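Local coordinates for protein PvdO (Pseudomonas aeruginosa, PDB 5HHA) that takes part in pyoverdine chromophore maturation in the periplasm, binds calcium and is related to formylglycine-generating oxidases, whose activity it may or may not share, at residues G114-Q119 with P125-D130; G87-Y92 with V98-G103. All blocks are in the same frame, centred on the assembly; numbering follows the deposited sequence. Where two conformers were deposited one is given.

How the contacts relate
Following the chain from the N terminus, contact 2 comes first: helix 86-96 ends, the chain turns back, and residues 98-103 pack against helix residues 87-92. After this turn closes, the chain runs on to 114-119, and contact 1 closes a second short loop by bringing 125-130 back beside it, just ahead of helix 131-145. The two closures lie in series, neither nested nor crossing, with centres about 9 Å apart. They touch all the same: Leu89 and Leu100 of contact 2 pack against Ala126, Val129 and Gly114 of contact 1. Together they join helix 86-96 to the irregular connection leading into helix 131-145.

Contact 1: G114-Q119 with P125-D130; sequences GKPRYQ and PAVCVD
Val127 packs its two methyl groups against the Pro116 ring and the hydroxyl end of Tyr118. CG2 does most of the touching: it lies 3.9 Å from Pro116 CG and 3.7 Å from Tyr118 OH, with CG1 next to the same hydroxyl. The Pro116 ring and the valine side chain cross at about a right angle, while Tyr118 approaches Val127 head-on. Tyr118 reaches this place because its CG sits between the backbone N and the carbonyl carbon (chi1 56°), which folds the ring back over its own segment; Pro116 CB then rests on one ring face, toward the rim. The sulfur contacts form a second group. Cys128 CB comes 3.5 Å from Gly114 O, and SG, bound in a disulfide to Cys111, lies over the link between Lys115 and Pro116, 3.8 Å from Pro116 N. Polar joining is left to water. One molecule bridges Gly114 O (2.8 Å) and Val127 N, a second connects Gly114 N with Cys128 O, and a third lies in the plane of the Tyr118 ring, at its edge, donating to Tyr118 OH (2.9 Å) and to Pro125 O (2.7 Å). The hydroxyl has a further partner in Asp276 O, Cys128 O a second one in Arg274, and rings of Phe196 and Trp254 pack around Tyr118. Within 114-119, Arg117 NH2 reaches back to Lys115 O, meeting it from above the carbonyl plane. Gly114 O and Val127 O lie close as two acceptors with no bond between them. The chemistry implies a loop closed indirectly: waters bridge backbone polar groups of the two segments, while valine, proline and the disulfide-bound sulfur supply direct contact; the Tyr118 side chain lies about 8 Å from that of Asn186, a calcium ligand.

Contact 2: G87-Y92 with V98-G103; sequences GELDAY and VKLADG
Tyr92 and Val98 meet where the chain doubles back after helix 86-96. The tyrosine side chain leaves the helix with CG anti to the backbone N (chi1 155°), a direction that carries the ring outward, toward Val98. Its CB, still close to the helix, has the carbonyl oxygen of Leu89 nearby, and that oxygen lies in the ring plane at the ring's edge. Farther out, CD2 lies 3.8 Å from CD1 of Leu89, one helical turn earlier, so the two side chains travel outward together. CE2 is the first ring atom to approach the other segment, 4.4 Å from Val98 CG1. At the tip, OH stands 4.0 Å from Val98 CG2 and 4.1 Å from CG1, a loose fit in which the hydroxyl oxygen sits beside both methyl groups and the two side chains run aslant to one another. Rings of Trp140 and Tyr137, both from helix 131-145, pack edge-to-face with Tyr92 and place it between that helix and the turn. A second apolar pair lies deeper: Leu89 CD2 and Leu100 CD1 reach toward each other, tip to tip, at 3.9 Å. The backbones themselves stay apart, their CA atoms 8.0 Å distant at Tyr92 and Val98 and 10.6 Å at Leu89 and Leu100, so side chains alone span the gap. Beside them, Thr96 OG1 ties the helix end to the returning segment by hydrogen bonds with both Tyr92 O and Val98 N. Chemically, then, methyl groups and an aromatic ring lay the segment against the helix without directional bonds between 87-92 and 98-103.

Contact 1: G114-Q119 with P125-D130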
# COMPACT_ATOMS: atom_id res chain seq x y z
N GLY A 114 -11.44 -14.49 -2.19
CA GLY A 114 -10.20 -13.82 -2.54
C GLY A 114 -10.12 -13.36 -3.97
O GLY A 114 -9.18 -12.64 -4.33
N LYS A 115 -11.06 -13.77 -4.81
CA LYS A 115 -10.99 -13.43 -6.23
C LYS A 115 -11.96 -12.32 -6.59
O LYS A 115 -13.13 -12.39 -6.25
CB LYS A 115 -11.32 -14.65 -7.09
CG LYS A 115 -10.31 -15.78 -7.03
CD LYS A 115 -8.91 -15.36 -7.50
CE LYS A 115 -8.83 -15.17 -9.01
NZ LYS A 115 -7.40 -15.10 -9.46
N PRO A 116 -11.45 -11.32 -7.32
CA PRO A 116 -12.33 -10.27 -7.84
C PRO A 116 -13.08 -10.77 -9.08
O PRO A 116 -12.80 -11.88 -9.55
CB PRO A 116 -11.34 -9.17 -8.21
CG PRO A 116 -10.16 -9.93 -8.69
CD PRO A 116 -10.08 -11.17 -7.83
N ARG A 117 -13.95 -9.95 -9.65
CA ARG A 117 -14.71 -10.35 -10.83
C ARG A 117 -13.92 -10.12 -12.11
O ARG A 117 -14.18 -10.78 -13.13
CB ARG A 117 -16.01 -9.57 -10.94
CG ARG A 117 -17.02 -9.86 -9.83
CD ARG A 117 -17.29 -11.34 -9.66
NE ARG A 117 -16.31 -11.96 -8.77
CZ ARG A 117 -15.95 -13.24 -8.80
NH1 ARG A 117 -16.47 -14.07 -9.67
NH2 ARG A 117 -15.05 -13.69 -7.94
N TYR A 118 -12.98 -9.19 -12.10
CA TYR A 118 -12.17 -8.89 -13.27
C TYR A 118 -11.06 -9.90 -13.43
O TYR A 118 -10.67 -10.60 -12.51
CB TYR A 118 -11.64 -7.45 -13.22
CG TYR A 118 -10.82 -7.10 -11.97
CD1 TYR A 118 -9.56 -7.62 -11.78
CD2 TYR A 118 -11.32 -6.22 -11.02
CE1 TYR A 118 -8.81 -7.30 -10.66
CE2 TYR A 118 -10.55 -5.88 -9.89
CZ TYR A 118 -9.32 -6.43 -9.72
OH TYR A 118 -8.54 -6.15 -8.60
N GLN A 119 -10.54 -9.98 -14.65
CA GLN A 119 -9.44 -10.88 -14.92
C GLN A 119 -8.23 -10.50 -14.07
O GLN A 119 -7.81 -9.35 -14.05
CB GLN A 119 -9.09 -10.85 -16.41
CG GLN A 119 -10.19 -11.43 -17.29
CD GLN A 119 -9.96 -11.28 -18.77
OE1 GLN A 119 -10.89 -10.99 -19.54
NE2 GLN A 119 -8.77 -11.50 -19.18
N PRO A 125 -2.10 -7.41 -8.25
CA PRO A 125 -2.15 -7.40 -6.78
C PRO A 125 -3.21 -8.33 -6.21
O PRO A 125 -4.33 -8.43 -6.73
CB PRO A 125 -2.50 -5.94 -6.44
CG PRO A 125 -2.13 -5.16 -7.64
CD PRO A 125 -2.32 -6.08 -8.83
N ALA A 126 -2.87 -8.96 -5.10
CA ALA A 126 -3.87 -9.62 -4.27
C ALA A 126 -4.89 -8.59 -3.80
O ALA A 126 -4.53 -7.46 -3.39
CB ALA A 126 -3.22 -10.27 -3.08
N VAL A 127 -6.15 -8.96 -3.82
CA VAL A 127 -7.23 -8.12 -3.33
C VAL A 127 -8.25 -9.02 -2.60
O VAL A 127 -8.00 -10.22 -2.41
CB VAL A 127 -7.90 -7.35 -4.50
CG1 VAL A 127 -6.93 -6.33 -5.09
CG2 VAL A 127 -8.44 -8.31 -5.58
N CYS A 128 -9.37 -8.44 -2.19
CA CYS A 128 -10.47 -9.23 -1.62
C CYS A 128 -10.05 -9.88 -0.33
O CYS A 128 -10.54 -10.97 0.01
CB CYS A 128 -11.02 -10.22 -2.65
SG CYS A 128 -11.88 -9.42 -4.00
N VAL A 129 -9.19 -9.17 0.40
CA VAL A 129 -8.70 -9.54 1.73
C VAL A 129 -9.06 -8.44 2.74
O VAL A 129 -9.03 -7.24 2.43
CB VAL A 129 -7.17 -9.73 1.74
CG1 VAL A 129 -6.78 -11.05 1.06
CG2 VAL A 129 -6.44 -8.54 1.10
N ASP A 130 -9.43 -8.85 3.95
CA ASP A 130 -9.67 -7.86 5.00
C ASP A 130 -8.40 -7.66 5.83
O ASP A 130 -7.35 -8.21 5.58
CB ASP A 130 -10.94 -8.14 5.86
CG ASP A 130 -10.77 -9.26 6.88
OD1 ASP A 130 -9.69 -9.84 7.00
OD2 ASP A 130 -11.77 -9.55 7.60
O HOH W 1 -6.52 -11.85 -4.81
O HOH W 2 -12.84 -12.52 -0.78
O HOH W 3 -5.89 -7.37 -8.72

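Contact 2: G87-Y92 with V98-G103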
# COMPACT_ATOMS: atom_id res chain seq x y z
N GLY A 87 -0.57 -14.36 -6.93
CA GLY A 87 0.12 -15.63 -6.85
C GLY A 87 0.75 -15.83 -5.50
O GLY A 87 0.81 -16.95 -4.98
N GLU A 88 1.24 -14.75 -4.90
CA GLU A 88 1.84 -14.85 -3.58
C GLU A 88 0.77 -15.20 -2.55
O GLU A 88 0.99 -16.04 -1.66
CB GLU A 88 2.57 -13.57 -3.22
CG GLU A 88 3.89 -13.47 -3.96
CD GLU A 88 4.46 -12.07 -4.13
OE1 GLU A 88 3.90 -11.08 -3.61
OE2 GLU A 88 5.54 -11.98 -4.77
N LEU A 89 -0.38 -14.56 -2.65
CA LEU A 89 -1.47 -14.90 -1.75
C LEU A 89 -1.93 -16.34 -1.98
O LEU A 89 -2.22 -17.07 -1.01
CB LEU A 89 -2.63 -13.91 -1.91
CG LEU A 89 -3.81 -14.08 -0.94
CD1 LEU A 89 -3.38 -13.73 0.48
CD2 LEU A 89 -4.99 -13.22 -1.38
N ASP A 90 -1.98 -16.77 -3.23
CA ASP A 90 -2.43 -18.12 -3.53
C ASP A 90 -1.49 -19.14 -2.90
O ASP A 90 -1.93 -20.20 -2.46
CB ASP A 90 -2.50 -18.33 -5.04
CG ASP A 90 -3.78 -17.82 -5.66
OD1 ASP A 90 -4.76 -17.57 -4.94
OD2 ASP A 90 -3.81 -17.72 -6.90
N ALA A 91 -0.20 -18.85 -2.84
CA ALA A 91 0.74 -19.76 -2.20
C ALA A 91 0.42 -19.95 -0.71
O ALA A 91 0.49 -21.06 -0.15
CB ALA A 91 2.18 -19.26 -2.40
N TYR A 92 0.06 -18.87 -0.04
CA TYR A 92 -0.38 -18.95 1.33
C TYR A 92 -1.68 -19.75 1.48
O TYR A 92 -1.80 -20.57 2.39
CB TYR A 92 -0.56 -17.52 1.85
CG TYR A 92 -1.53 -17.32 2.98
CD1 TYR A 92 -1.19 -17.64 4.29
CD2 TYR A 92 -2.78 -16.74 2.77
CE1 TYR A 92 -2.06 -17.44 5.34
CE2 TYR A 92 -3.66 -16.54 3.82
CZ TYR A 92 -3.28 -16.88 5.11
OH TYR A 92 -4.14 -16.67 6.16
N VAL A 98 -6.49 -22.16 4.15
CA VAL A 98 -7.42 -21.10 4.47
C VAL A 98 -8.33 -20.74 3.30
O VAL A 98 -7.93 -20.75 2.15
CB VAL A 98 -6.64 -19.88 4.90
CG1 VAL A 98 -7.48 -18.61 4.76
CG2 VAL A 98 -6.17 -20.09 6.32
N LYS A 99 -9.60 -20.45 3.63
CA LYS A 99 -10.54 -19.89 2.67
C LYS A 99 -10.92 -18.49 3.16
O LYS A 99 -11.32 -18.30 4.32
CB LYS A 99 -11.77 -20.79 2.46
CG LYS A 99 -12.63 -20.44 1.25
CD LYS A 99 -13.78 -21.44 1.07
CE LYS A 99 -14.78 -20.99 0.02
NZ LYS A 99 -15.92 -21.97 -0.17
N LEU A 100 -10.74 -17.52 2.26
CA LEU A 100 -11.07 -16.14 2.53
C LEU A 100 -12.57 -15.97 2.42
O LEU A 100 -13.21 -16.53 1.52
CB LEU A 100 -10.36 -15.26 1.52
CG LEU A 100 -8.83 -15.33 1.58
CD1 LEU A 100 -8.20 -14.61 0.41
CD2 LEU A 100 -8.30 -14.79 2.91
N ALA A 101 -13.12 -15.17 3.32
CA ALA A 101 -14.54 -14.86 3.30
C ALA A 101 -14.92 -14.06 2.07
O ALA A 101 -14.11 -13.29 1.54
CB ALA A 101 -14.93 -14.09 4.57
N ASP A 102 -16.15 -14.24 1.59
CA ASP A 102 -16.68 -13.43 0.50
C ASP A 102 -17.00 -12.04 0.99
O ASP A 102 -17.25 -11.84 2.18
CB ASP A 102 -17.96 -14.05 -0.06
CG ASP A 102 -17.73 -15.39 -0.73
OD1 ASP A 102 -16.58 -15.80 -0.96
OD2 ASP A 102 -18.75 -16.04 -1.06
N GLY A 103 -17.04 -11.08 0.08
CA GLY A 103 -17.21 -9.70 0.46
C GLY A 103 -18.58 -9.09 0.40
O GLY A 103 -19.60 -9.77 0.43